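Trypsin-resistant surface T6 protein (Streptococcus pyogenes serotype M6, PDB 4P0D) forms the backbone subunit of the pilus on the streptococcal cell surface, and probably polymerises through sortase into the covalent shaft. Local coordinates at residues F282-N287 and T308-S313; G106-P111 and K144-S149; Y174-E179 and I259-V264; E200-N205 and A263-K268. The protein carries 1 engineered substitution. All blocks are in the same frame, centred on the assembly; numbering follows the deposited sequence. Where two conformers were deposited one is given.

Overall arrangement
All four contacts are antiparallel strand pairings in the middle and N-terminal parts of an elongated, modular pilin. Contacts 3 and 4 share Ala263 and Val264 and use strand 258-265, whose two edges pair with strands 171-179 and 202-213; both are buried. Contact 3 is aromatic and aliphatic, whereas contact 4 ends in an Asx turn whose asparagine amide reaches across to Glu200 and Thr203. Contact 1 pairs strands 276-285 and 307-316 and is partly buried, as is contact 2, where serine, arginine and bridging waters add to the backbone bonds. Contacts 1 and 2 meet where Tyr284 OH reaches Gly106 O, and Phe282 of contact 1 packs on Phe178 of contact 3.

Contact 1: F282-N287 and T308-S313; sequences FFYSNN and TSKEDS
Tyr284 and Thr308 lie side by side on one face of an antiparallel pair, their side chains pointing the same way. CG of Tyr284 stands between its backbone N and carbonyl carbon (chi1 55°). The ring lies against the partner strand, Tyr284 CE2 coming 3.6 Å from Thr308 CG2, and Thr308 O is over one ring face, toward its rim. Further along, the phenol crosses the aliphatic part of Lys310, whose CE is 3.7 Å from Tyr284 OH. The lysine chain bends at chi2 (-70°), and its NZ is bonded to Asp105 O, while Tyr284 OH bonds to Gly106 O; both polar ends therefore tie this pair to the N-terminal part of the chain. On the reverse face, Phe283 CD2 packs 3.7 Å from Ser309 CB. Phe282 turns its ring away from the 308-313 strand to meet Phe178. Four backbone bonds hold the register, among them the nearly straight Phe282 N to Lys310 O bond (2.9 Å). Beyond the last bridge, Ser285 OG accepts from Asn287 N at 3.0 Å, forming an ST turn as the strand ends. Strands 276-285 and 307-316 thus form an antiparallel ladder in the Ig-like beta framework of this pilin, strand 276-285 also pairing with strand 192-197.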
loop_
_atom_site.group_PDB
_atom_site.type_symbol
_atom_site.label_atom_id
_atom_site.label_comp_id
_atom_site.label_asym_id
_atom_site.label_seq_id
_atom_site.Cartn_x
_atom_site.Cartn_y
_atom_site.Cartn_z
ATOM N N PHE A 282 1.009 6.236 -1.043
ATOM C CA PHE A 282 0.533 7.434 -1.716
ATOM C C PHE A 282 1.398 8.619 -1.299
ATOM O O PHE A 282 1.336 9.072 -0.146
ATOM C CB PHE A 282 -0.946 7.684 -1.403
ATOM C CG PHE A 282 -1.521 8.920 -2.040
ATOM C CD1 PHE A 282 -1.089 9.375 -3.294
ATOM C CD2 PHE A 282 -2.525 9.619 -1.404
ATOM C CE1 PHE A 282 -1.646 10.508 -3.868
ATOM C CE2 PHE A 282 -3.087 10.741 -1.980
ATOM C CZ PHE A 282 -2.639 11.198 -3.207
ATOM N N PHE A 283 2.216 9.086 -2.250
ATOM C CA PHE A 283 3.147 10.195 -2.035
ATOM C C PHE A 283 2.539 11.474 -2.534
ATOM O O PHE A 283 2.012 11.508 -3.648
ATOM C CB PHE A 283 4.456 10.000 -2.782
ATOM C CG PHE A 283 5.186 8.773 -2.393
ATOM C CD1 PHE A 283 4.932 7.572 -3.029
ATOM C CD2 PHE A 283 6.124 8.804 -1.364
ATOM C CE1 PHE A 283 5.606 6.427 -2.663
ATOM C CE2 PHE A 283 6.808 7.655 -1.001
ATOM C CZ PHE A 283 6.549 6.466 -1.651
ATOM N N TYR A 284 2.660 12.530 -1.727
ATOM C CA TYR A 284 2.176 13.863 -2.097
ATOM C C TYR A 284 3.111 14.901 -1.443
ATOM O O TYR A 284 4.032 14.525 -0.697
ATOM C CB TYR A 284 0.711 14.056 -1.653
ATOM C CG TYR A 284 0.525 13.802 -0.172
ATOM C CD1 TYR A 284 0.272 12.514 0.307
ATOM C CD2 TYR A 284 0.647 14.838 0.762
ATOM C CE1 TYR A 284 0.140 12.272 1.665
ATOM C CE2 TYR A 284 0.523 14.597 2.127
ATOM C CZ TYR A 284 0.262 13.321 2.572
ATOM O OH TYR A 284 0.132 13.061 3.931
ATOM N N SER A 285 2.903 16.183 -1.746
ATOM C CA SER A 285 3.708 17.235 -1.131
ATOM C C SER A 285 3.047 17.806 0.123
ATOM O O SER A 285 1.884 18.156 0.101
ATOM C CB SER A 285 3.998 18.391 -2.076
ATOM O OG SER A 285 4.751 19.387 -1.358
ATOM N N ASN A 286 3.822 17.915 1.203
ATOM C CA ASN A 286 3.383 18.661 2.388
ATOM C C ASN A 286 4.050 20.040 2.503
ATOM O O ASN A 286 4.011 20.685 3.557
ATOM C CB ASN A 286 3.544 17.826 3.670
ATOM C CG ASN A 286 4.991 17.508 4.012
ATOM O OD1 ASN A 286 5.909 17.716 3.209
ATOM N ND2 ASN A 286 5.197 16.989 5.210
ATOM N N ASN A 287 4.653 20.482 1.403
ATOM C CA ASN A 287 5.235 21.814 1.300
ATOM C C ASN A 287 5.170 22.183 -0.168
ATOM O O ASN A 287 6.195 22.243 -0.851
ATOM C CB ASN A 287 6.668 21.794 1.834
ATOM C CG ASN A 287 7.227 23.180 2.099
ATOM O OD1 ASN A 287 6.554 24.203 1.925
ATOM N ND2 ASN A 287 8.474 23.215 2.511
ATOM N N THR A 308 5.932 13.691 1.435
ATOM C CA THR A 308 5.634 12.691 2.442
ATOM C C THR A 308 4.648 11.659 1.880
ATOM O O THR A 308 4.368 11.666 0.683
ATOM C CB THR A 308 5.133 13.336 3.754
ATOM O OG1 THR A 308 5.151 12.362 4.792
ATOM C CG2 THR A 308 3.727 13.926 3.616
ATOM N N SER A 309 4.161 10.747 2.721
ATOM C CA SER A 309 3.243 9.728 2.235
ATOM C C SER A 309 2.282 9.210 3.270
ATOM O O SER A 309 2.501 9.361 4.468
ATOM C CB SER A 309 4.016 8.559 1.672
ATOM O OG SER A 309 4.641 7.828 2.699
ATOM N N LYS A 310 1.195 8.623 2.777
ATOM C CA LYS A 310 0.355 7.733 3.552
ATOM C C LYS A 310 0.549 6.336 2.994
ATOM O O LYS A 310 1.031 6.150 1.865
ATOM C CB LYS A 310 -1.117 8.136 3.431
ATOM C CG LYS A 310 -1.475 9.449 4.097
ATOM C CD LYS A 310 -1.415 9.347 5.617
ATOM C CE LYS A 310 -1.557 10.712 6.283
ATOM N NZ LYS A 310 -1.294 10.581 7.738
ATOM N N GLU A 311 0.167 5.336 3.763
ATOM C CA GLU A 311 0.320 3.975 3.279
ATOM C C GLU A 311 -0.710 3.043 3.858
ATOM O O GLU A 311 -1.410 3.382 4.800
ATOM C CB GLU A 311 1.737 3.460 3.561
ATOM C CG GLU A 311 2.192 3.545 4.993
ATOM C CD GLU A 311 3.590 2.955 5.159
ATOM O OE1 GLU A 311 3.696 1.813 5.652
ATOM O OE2 GLU A 311 4.571 3.601 4.760
ATOM N N ASP A 312 -0.830 1.883 3.221
ATOM C CA ASP A 312 -1.718 0.834 3.675
ATOM C C ASP A 312 -1.207 -0.502 3.135
ATOM O O ASP A 312 -0.550 -0.565 2.091
ATOM C CB ASP A 312 -3.162 1.102 3.240
ATOM C CG ASP A 312 -4.204 0.399 4.140
ATOM O OD1 ASP A 312 -3.847 -0.192 5.193
ATOM O OD2 ASP A 312 -5.397 0.448 3.800
ATOM N N SER A 313 -1.525 -1.556 3.880
ATOM C CA SER A 313 -1.060 -2.896 3.604
ATOM C C SER A 313 -2.137 -3.893 4.000
ATOM O O SER A 313 -2.871 -3.684 4.979
ATOM C CB SER A 313 0.218 -3.148 4.398
ATOM O OG SER A 313 0.784 -4.404 4.077
#

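Contact 2: G106-P111 and K144-S149; sequences GRTYNP and KSSLPS
Thr108 and Ser146 form an antiparallel hydrogen-bonded pair: Thr108 N donates to Ser146 O and Ser146 N to Thr108 O, the latter at 2.9 Å. Two residues along, Asn110 N donates to Lys144 O, so that Tyr109 and Ser145 between these rungs are a non-hydrogen-bonded pair with CA atoms 4.1 Å apart. Here Ser145 CB sits over the centre of the Tyr109 ring, 3.6 Å from its centroid, in a CH-pi contact, while Tyr109 OH bonds to Glu16 O. Ser145 OG accepts from Arg107 NH1 at 2.9 Å, and it lies close to the guanidinium plane. The arginine chain bends at chi3 (48°), which turns NE aside; Leu147 CB lies over one face of the guanidinium. A salt bridge from Arg107 NE to Asp105 gives the cation a second anchor. Strand 139-155 pairs with strand 108-116 here and with strand 171-179 further along, and so links the strands of the N-terminal Ig-like region to those of the Cna-B-like region. On the Thr108 face, Thr108 CG2 packs 3.4 Å from Ser146 OG, which also bonds to Ser182 N and to a water that lies 3.0 Å from Thr108 O. Another water joins Lys144 N to Asn110 O. Outside these bonds, Asn110 ND2 rests 3.5 Å from Lys144 CD, crossing the extended lysine chain obliquely. Gly106 approaches Leu147 and Pro148 by its backbone, and its positive phi (87°) suits a residue without a side chain.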
loop_
_atom_site.group_PDB
_atom_site.type_symbol
_atom_site.label_atom_id
_atom_site.label_comp_id
_atom_site.label_asym_id
_atom_site.label_seq_id
_atom_site.Cartn_x
_atom_site.Cartn_y
_atom_site.Cartn_z
ATOM N N GLY A 106 0.753 14.283 8.668
ATOM C CA GLY A 106 0.788 14.200 7.209
ATOM C C GLY A 106 -0.013 15.260 6.470
ATOM O O GLY A 106 -0.093 15.232 5.244
ATOM N N ARG A 107 -0.608 16.212 7.181
ATOM C CA ARG A 107 -1.396 17.202 6.486
ATOM C C ARG A 107 -0.535 18.222 5.766
ATOM O O ARG A 107 0.646 18.418 6.073
ATOM C CB ARG A 107 -2.435 17.870 7.396
ATOM C CG ARG A 107 -1.931 18.885 8.395
ATOM C CD ARG A 107 -3.107 19.385 9.245
ATOM N NE ARG A 107 -3.905 18.279 9.740
ATOM C CZ ARG A 107 -5.167 17.985 9.417
ATOM N NH1 ARG A 107 -5.915 18.721 8.582
ATOM N NH2 ARG A 107 -5.686 16.899 9.954
ATOM N N THR A 108 -1.156 18.857 4.786
ATOM C CA THR A 108 -0.497 19.868 3.968
ATOM C C THR A 108 -1.346 21.129 3.989
ATOM O O THR A 108 -2.578 21.056 3.921
ATOM C CB THR A 108 -0.245 19.378 2.516
ATOM O OG1 THR A 108 0.400 20.412 1.768
ATOM C CG2 THR A 108 -1.520 18.996 1.807
ATOM N N TYR A 109 -0.670 22.274 4.099
ATOM C CA TYR A 109 -1.293 23.567 4.374
ATOM C C TYR A 109 -1.129 24.518 3.198
ATOM O O TYR A 109 -0.123 24.459 2.498
ATOM C CB TYR A 109 -0.593 24.230 5.577
ATOM C CG TYR A 109 -1.046 23.762 6.936
ATOM C CD1 TYR A 109 -2.073 24.416 7.602
ATOM C CD2 TYR A 109 -0.424 22.694 7.583
ATOM C CE1 TYR A 109 -2.485 24.008 8.871
ATOM C CE2 TYR A 109 -0.840 22.280 8.849
ATOM C CZ TYR A 109 -1.858 22.946 9.484
ATOM O OH TYR A 109 -2.267 22.555 10.761
ATOM N N ASN A 110 -2.119 25.387 2.993
ATOM C CA ASN A 110 -1.956 26.517 2.100
ATOM C C ASN A 110 -1.094 27.577 2.795
ATOM O O ASN A 110 -1.035 27.615 4.036
ATOM C CB ASN A 110 -3.292 27.158 1.732
ATOM C CG ASN A 110 -4.229 26.225 0.954
ATOM O OD1 ASN A 110 -3.834 25.202 0.382
ATOM N ND2 ASN A 110 -5.488 26.601 0.935
ATOM N N PRO A 111 -0.451 28.448 2.001
ATOM C CA PRO A 111 0.282 29.630 2.521
ATOM C C PRO A 111 -0.655 30.665 3.150
ATOM O O PRO A 111 -1.824 30.704 2.807
ATOM C CB PRO A 111 0.926 30.231 1.280
ATOM C CG PRO A 111 0.709 29.273 0.169
ATOM C CD PRO A 111 -0.438 28.392 0.529
ATOM N N LYS A 144 -5.620 26.684 6.654
ATOM C CA LYS A 144 -6.321 25.753 5.792
ATOM C C LYS A 144 -5.399 24.607 5.361
ATOM O O LYS A 144 -4.332 24.814 4.785
ATOM C CB LYS A 144 -6.893 26.465 4.568
ATOM C CG LYS A 144 -7.687 25.530 3.654
ATOM C CD LYS A 144 -8.515 26.297 2.643
ATOM C CE LYS A 144 -8.866 25.425 1.446
ATOM N NZ LYS A 144 -9.884 26.106 0.599
ATOM N N SER A 145 -5.844 23.389 5.629
ATOM C CA SER A 145 -5.058 22.214 5.346
ATOM C C SER A 145 -5.950 21.073 4.821
ATOM O O SER A 145 -7.176 21.110 4.984
ATOM C CB SER A 145 -4.327 21.783 6.628
ATOM O OG SER A 145 -5.266 21.409 7.623
ATOM N N SER A 146 -5.316 20.080 4.202
ATOM C CA SER A 146 -5.982 18.851 3.780
ATOM C C SER A 146 -5.190 17.642 4.274
ATOM O O SER A 146 -3.980 17.710 4.495
ATOM C CB SER A 146 -6.150 18.846 2.248
ATOM O OG SER A 146 -4.893 18.924 1.585
ATOM N N LEU A 147 -5.884 16.529 4.491
ATOM C CA LEU A 147 -5.252 15.324 5.021
ATOM C C LEU A 147 -5.516 14.207 4.021
ATOM O O LEU A 147 -6.619 13.694 3.955
ATOM C CB LEU A 147 -5.818 14.960 6.410
ATOM C CG LEU A 147 -5.340 13.659 7.074
ATOM C CD1 LEU A 147 -3.843 13.683 7.305
ATOM C CD2 LEU A 147 -6.072 13.409 8.386
ATOM N N PRO A 148 -4.509 13.860 3.213
ATOM C CA PRO A 148 -4.704 12.747 2.299
ATOM C C PRO A 148 -4.815 11.404 3.015
ATOM O O PRO A 148 -4.505 11.292 4.212
ATOM C CB PRO A 148 -3.449 12.789 1.441
ATOM C CG PRO A 148 -3.008 14.218 1.493
ATOM C CD PRO A 148 -3.262 14.590 2.914
ATOM N N SER A 149 -5.262 10.393 2.285
ATOM C CA SER A 149 -5.307 9.035 2.825
ATOM C C SER A 149 -5.230 8.053 1.684
ATOM O O SER A 149 -5.463 8.411 0.539
ATOM C CB SER A 149 -6.598 8.773 3.593
ATOM O OG SER A 149 -7.706 8.850 2.722
HETATM O O HOH W 1 -8.687 19.341 6.726
HETATM O O HOH W 2 -4.296 21.564 1.571
HETATM O O HOH W 3 -3.387 28.003 5.636
#

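Contact 3: Y174-E179 and I259-V264; sequences YSLTFE and ISYKAV
Strands 171-179 and 258-265 are neighbours in the beta framework of the Cna-B-like pilin domain; they pair antiparallel, and the axes of segments 174-179 and 259-264 come within 4.7 Å. Tyr174 faces Tyr261 and Leu176 faces Ile259 in hydrogen-bonded pairs; Tyr174 N to Tyr261 O is a short bond of 2.7 Å. Between them Ser175 and Ser260 stand on the other face of the sheet. On the buried face, CG of Tyr261 lies between its backbone N and carbonyl carbon (chi1 44°). Tyr174 CB sits over the face of the Tyr261 ring, 3.6 Å from Tyr261 CE2. The two aromatic planes are nearly parallel, at 13°, yet slid so far apart that they barely overlap, so the closer aromatic contact is the CH-pi approach of Tyr174 CB. At the edge of the Tyr261 ring, in its plane, Leu176 CD1 approaches Tyr261 OH to 3.6 Å. Leu176 CB meets Ile259 CB at 4.2 Å, and Phe178 CE1 touches Ile259 CD1. Side-chain contact between the two strands on this face is thus made largely by carbon atoms, while Tyr261 OH bonds to Asp196 OD2 of strand 192-197 and Lys152 packs on Leu176 and Tyr261; the hydroxyl thereby links the pair to a further strand.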
loop_
_atom_site.group_PDB
_atom_site.type_symbol
_atom_site.label_atom_id
_atom_site.label_comp_id
_atom_site.label_asym_id
_atom_site.label_seq_id
_atom_site.Cartn_x
_atom_site.Cartn_y
_atom_site.Cartn_z
ATOM N N TYR A 174 -6.962 -6.696 -5.732
ATOM C CA TYR A 174 -6.669 -5.579 -4.862
ATOM C C TYR A 174 -7.269 -4.297 -5.443
ATOM O O TYR A 174 -7.381 -4.127 -6.654
ATOM C CB TYR A 174 -5.167 -5.410 -4.741
ATOM C CG TYR A 174 -4.447 -6.532 -4.048
ATOM C CD1 TYR A 174 -4.016 -7.656 -4.748
ATOM C CD2 TYR A 174 -4.176 -6.466 -2.691
ATOM C CE1 TYR A 174 -3.339 -8.673 -4.105
ATOM C CE2 TYR A 174 -3.503 -7.486 -2.038
ATOM C CZ TYR A 174 -3.087 -8.581 -2.745
ATOM O OH TYR A 174 -2.413 -9.568 -2.084
ATOM N N SER A 175 -7.644 -3.399 -4.550
ATOM C CA SER A 175 -8.245 -2.119 -4.914
ATOM C C SER A 175 -7.752 -1.015 -3.978
ATOM O O SER A 175 -7.623 -1.227 -2.765
ATOM C CB SER A 175 -9.769 -2.213 -4.890
ATOM O OG SER A 175 -10.248 -2.497 -3.598
ATOM N N LEU A 176 -7.452 0.141 -4.562
ATOM C CA LEU A 176 -6.983 1.287 -3.811
ATOM C C LEU A 176 -7.956 2.424 -3.996
ATOM O O LEU A 176 -8.417 2.680 -5.110
ATOM C CB LEU A 176 -5.627 1.744 -4.318
ATOM C CG LEU A 176 -4.438 0.811 -4.235
ATOM C CD1 LEU A 176 -3.239 1.437 -4.946
ATOM C CD2 LEU A 176 -4.095 0.509 -2.784
ATOM N N THR A 177 -8.294 3.103 -2.909
ATOM C CA THR A 177 -8.953 4.406 -3.015
ATOM C C THR A 177 -8.128 5.401 -2.207
ATOM O O THR A 177 -7.392 5.011 -1.298
ATOM C CB THR A 177 -10.387 4.384 -2.492
ATOM O OG1 THR A 177 -10.369 4.120 -1.093
ATOM C CG2 THR A 177 -11.228 3.305 -3.219
ATOM N N PHE A 178 -8.232 6.679 -2.531
ATOM C CA PHE A 178 -7.489 7.676 -1.781
ATOM C C PHE A 178 -8.118 9.056 -1.778
ATOM O O PHE A 178 -8.935 9.376 -2.649
ATOM C CB PHE A 178 -6.020 7.722 -2.222
ATOM C CG PHE A 178 -5.808 7.941 -3.686
ATOM C CD1 PHE A 178 -5.954 6.899 -4.593
ATOM C CD2 PHE A 178 -5.404 9.189 -4.153
ATOM C CE1 PHE A 178 -5.733 7.104 -5.946
ATOM C CE2 PHE A 178 -5.180 9.408 -5.506
ATOM C CZ PHE A 178 -5.344 8.362 -6.401
ATOM N N GLU A 179 -7.765 9.845 -0.756
ATOM C CA GLU A 179 -8.196 11.239 -0.653
ATOM C C GLU A 179 -7.026 12.106 -1.070
ATOM O O GLU A 179 -5.917 11.903 -0.621
ATOM C CB GLU A 179 -8.657 11.572 0.774
ATOM C CG GLU A 179 -9.869 10.747 1.181
ATOM C CD GLU A 179 -10.229 10.853 2.649
ATOM O OE1 GLU A 179 -9.470 10.351 3.518
ATOM O OE2 GLU A 179 -11.305 11.416 2.916
ATOM N N ILE A 259 -8.077 2.588 -8.241
ATOM C CA ILE A 259 -7.103 1.732 -8.889
ATOM C C ILE A 259 -7.390 0.280 -8.495
ATOM O O ILE A 259 -7.606 -0.002 -7.319
ATOM C CB ILE A 259 -5.660 2.126 -8.461
ATOM C CG1 ILE A 259 -5.386 3.608 -8.764
ATOM C CG2 ILE A 259 -4.599 1.248 -9.125
ATOM C CD1 ILE A 259 -3.971 4.026 -8.433
ATOM N N SER A 260 -7.366 -0.627 -9.464
ATOM C CA SER A 260 -7.492 -2.046 -9.189
ATOM C C SER A 260 -6.381 -2.836 -9.862
ATOM O O SER A 260 -5.824 -2.412 -10.878
ATOM C CB SER A 260 -8.871 -2.542 -9.631
ATOM O OG SER A 260 -9.811 -1.913 -8.805
ATOM N N TYR A 261 -6.036 -3.970 -9.268
ATOM C CA TYR A 261 -5.039 -4.864 -9.846
ATOM C C TYR A 261 -5.092 -6.237 -9.194
ATOM O O TYR A 261 -5.708 -6.418 -8.149
ATOM C CB TYR A 261 -3.635 -4.275 -9.751
ATOM C CG TYR A 261 -3.299 -3.656 -8.419
ATOM C CD1 TYR A 261 -3.682 -2.352 -8.110
ATOM C CD2 TYR A 261 -2.581 -4.372 -7.461
ATOM C CE1 TYR A 261 -3.362 -1.777 -6.881
ATOM C CE2 TYR A 261 -2.263 -3.812 -6.237
ATOM C CZ TYR A 261 -2.639 -2.523 -5.954
ATOM O OH TYR A 261 -2.292 -1.985 -4.728
ATOM N N LYS A 262 -4.452 -7.203 -9.829
ATOM C CA LYS A 262 -4.510 -8.571 -9.365
ATOM C C LYS A 262 -3.142 -9.140 -9.163
ATOM O O LYS A 262 -2.197 -8.714 -9.812
ATOM C CB LYS A 262 -5.219 -9.416 -10.400
ATOM C CG LYS A 262 -6.702 -9.139 -10.510
ATOM C CD LYS A 262 -7.219 -10.004 -11.640
ATOM C CE LYS A 262 -8.706 -9.902 -11.842
ATOM N NZ LYS A 262 -9.012 -10.818 -12.991
ATOM N N ALA A 263 -3.049 -10.141 -8.297
ATOM C CA ALA A 263 -1.875 -10.956 -8.193
ATOM C C ALA A 263 -2.268 -12.405 -7.931
ATOM O O ALA A 263 -3.365 -12.677 -7.450
ATOM C CB ALA A 263 -0.951 -10.432 -7.116
ATOM N N VAL A 264 -1.389 -13.342 -8.272
ATOM C CA VAL A 264 -1.681 -14.767 -8.073
ATOM C C VAL A 264 -0.676 -15.424 -7.123
ATOM O O VAL A 264 0.544 -15.255 -7.263
ATOM C CB VAL A 264 -1.682 -15.537 -9.406
ATOM C CG1 VAL A 264 -0.295 -15.527 -10.015
ATOM C CG2 VAL A 264 -2.171 -16.963 -9.197
#

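Contact 4: E200-N205 and A263-K268; sequences EGLTFN and AVVNNK
Where strand 258-265 of the Cna-B-like domain ends, the chain turns at Asn266 against the start of strand 202-213, in an Asx turn: Asn266 OD1 accepts from Lys268 N at 2.8 Å. The same amide reaches across the pair. Asn266 CG is held between its backbone N and carbonyl carbon (chi1 65°), and Asn266 ND2 donates to Glu200 O at 2.9 Å and to Thr203 OG1 at the same distance. Both acceptors lie near the amide plane, and the first bond is nearly straight. Asn266 N adds a bond to Gly201 O, coming from above the carbonyl plane. The ladder continues through the Thr203 and Val264 pair, with Thr203 N donating to Val264 O. Leu202 CB and Ala263 CB lie on one face at 4.2 Å, where Leu202 CD2 also meets Val265 CG2 at 3.9 Å, whereas Thr203 and Val264 point to the other face, against Ile431. On the exposed side Glu200 OE2 and Lys268 NZ are 4.2 Å apart, beyond a salt bridge, so any attraction is probably modest. With both protons of Asn266 ND2 and its OD1 used, the amide is fixed in rotation and joins the turn to both Glu200 and Thr203.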
loop_
_atom_site.group_PDB
_atom_site.type_symbol
_atom_site.label_atom_id
_atom_site.label_comp_id
_atom_site.label_asym_id
_atom_site.label_seq_id
_atom_site.Cartn_x
_atom_site.Cartn_y
_atom_site.Cartn_z
ATOM N N GLU A 200 7.004 -11.618 -2.113
ATOM C CA GLU A 200 7.469 -12.500 -3.183
ATOM C C GLU A 200 6.548 -13.676 -3.472
ATOM O O GLU A 200 6.604 -14.211 -4.558
ATOM C CB GLU A 200 8.928 -12.965 -2.977
ATOM C CG GLU A 200 9.165 -13.880 -1.791
ATOM C CD GLU A 200 10.499 -14.621 -1.865
ATOM O OE1 GLU A 200 10.766 -15.405 -0.938
ATOM O OE2 GLU A 200 11.270 -14.450 -2.846
ATOM N N GLY A 201 5.697 -14.050 -2.520
ATOM C CA GLY A 201 4.757 -15.158 -2.699
ATOM C C GLY A 201 3.513 -14.824 -3.520
ATOM O O GLY A 201 2.615 -15.660 -3.667
ATOM N N LEU A 202 3.450 -13.590 -4.017
ATOM C CA LEU A 202 2.379 -13.132 -4.889
ATOM C C LEU A 202 3.023 -12.636 -6.164
ATOM O O LEU A 202 4.030 -11.952 -6.096
ATOM C CB LEU A 202 1.631 -11.989 -4.207
ATOM C CG LEU A 202 1.026 -12.355 -2.845
ATOM C CD1 LEU A 202 0.832 -11.146 -1.943
ATOM C CD2 LEU A 202 -0.293 -13.093 -3.060
ATOM N N THR A 203 2.484 -12.995 -7.321
ATOM C CA THR A 203 3.036 -12.556 -8.580
ATOM C C THR A 203 2.092 -11.488 -9.139
ATOM O O THR A 203 0.962 -11.780 -9.530
ATOM C CB THR A 203 3.230 -13.731 -9.556
ATOM O OG1 THR A 203 4.042 -14.744 -8.943
ATOM C CG2 THR A 203 3.890 -13.265 -10.866
ATOM N N PHE A 204 2.560 -10.245 -9.127
ATOM C CA PHE A 204 1.799 -9.086 -9.602
ATOM C C PHE A 204 1.565 -9.165 -11.091
ATOM O O PHE A 204 2.480 -9.524 -11.820
ATOM C CB PHE A 204 2.590 -7.811 -9.305
ATOM C CG PHE A 204 1.968 -6.564 -9.861
ATOM C CD1 PHE A 204 0.774 -6.080 -9.350
ATOM C CD2 PHE A 204 2.584 -5.865 -10.893
ATOM C CE1 PHE A 204 0.190 -4.933 -9.869
ATOM C CE2 PHE A 204 2.015 -4.709 -11.396
ATOM C CZ PHE A 204 0.824 -4.240 -10.890
ATOM N N ASN A 205 0.349 -8.838 -11.529
ATOM C CA ASN A 205 0.007 -8.805 -12.949
ATOM C C ASN A 205 -0.207 -7.369 -13.401
ATOM O O ASN A 205 -1.289 -6.804 -13.212
ATOM C CB ASN A 205 -1.261 -9.627 -13.243
ATOM C CG ASN A 205 -1.540 -9.769 -14.748
ATOM O OD1 ASN A 205 -1.069 -8.987 -15.575
ATOM N ND2 ASN A 205 -2.299 -10.783 -15.099
ATOM N N ALA A 263 -3.049 -10.141 -8.297
ATOM C CA ALA A 263 -1.875 -10.956 -8.193
ATOM C C ALA A 263 -2.268 -12.405 -7.931
ATOM O O ALA A 263 -3.365 -12.677 -7.450
ATOM C CB ALA A 263 -0.951 -10.432 -7.116
ATOM N N VAL A 264 -1.389 -13.342 -8.272
ATOM C CA VAL A 264 -1.681 -14.767 -8.073
ATOM C C VAL A 264 -0.676 -15.424 -7.123
ATOM O O VAL A 264 0.544 -15.255 -7.263
ATOM C CB VAL A 264 -1.682 -15.537 -9.406
ATOM C CG1 VAL A 264 -0.295 -15.527 -10.015
ATOM C CG2 VAL A 264 -2.171 -16.963 -9.197
ATOM N N VAL A 265 -1.206 -16.210 -6.190
ATOM C CA VAL A 265 -0.423 -16.792 -5.102
ATOM C C VAL A 265 0.464 -17.852 -5.739
ATOM O O VAL A 265 -0.027 -18.719 -6.464
ATOM C CB VAL A 265 -1.344 -17.416 -4.017
ATOM C CG1 VAL A 265 -0.539 -18.027 -2.868
ATOM C CG2 VAL A 265 -2.307 -16.386 -3.472
ATOM N N ASN A 266 1.776 -17.734 -5.534
ATOM C CA ASN A 266 2.761 -18.674 -6.115
ATOM C C ASN A 266 3.354 -19.603 -5.045
ATOM O O ASN A 266 2.977 -19.543 -3.887
ATOM C CB ASN A 266 3.867 -17.911 -6.868
ATOM C CG ASN A 266 4.727 -17.028 -5.955
ATOM O OD1 ASN A 266 5.281 -17.489 -4.949
ATOM N ND2 ASN A 266 4.844 -15.761 -6.306
ATOM N N ASN A 267 4.245 -20.486 -5.458
ATOM C CA ASN A 267 4.797 -21.512 -4.563
ATOM C C ASN A 267 5.661 -20.968 -3.415
ATOM O O ASN A 267 5.899 -21.687 -2.455
ATOM C CB ASN A 267 5.592 -22.542 -5.365
ATOM C CG ASN A 267 6.882 -21.985 -5.902
ATOM O OD1 ASN A 267 7.952 -22.239 -5.359
ATOM N ND2 ASN A 267 6.789 -21.203 -6.946
ATOM N N LYS A 268 6.101 -19.709 -3.510
ATOM C CA LYS A 268 6.874 -19.062 -2.440
ATOM C C LYS A 268 5.998 -18.406 -1.371
ATOM O O LYS A 268 6.516 -17.754 -0.456
ATOM C CB LYS A 268 7.820 -18.004 -3.022
ATOM C CG LYS A 268 8.877 -18.549 -3.961
ATOM C CD LYS A 268 9.409 -17.438 -4.862
ATOM C CE LYS A 268 10.733 -17.827 -5.494
ATOM N NZ LYS A 268 11.281 -16.732 -6.353
#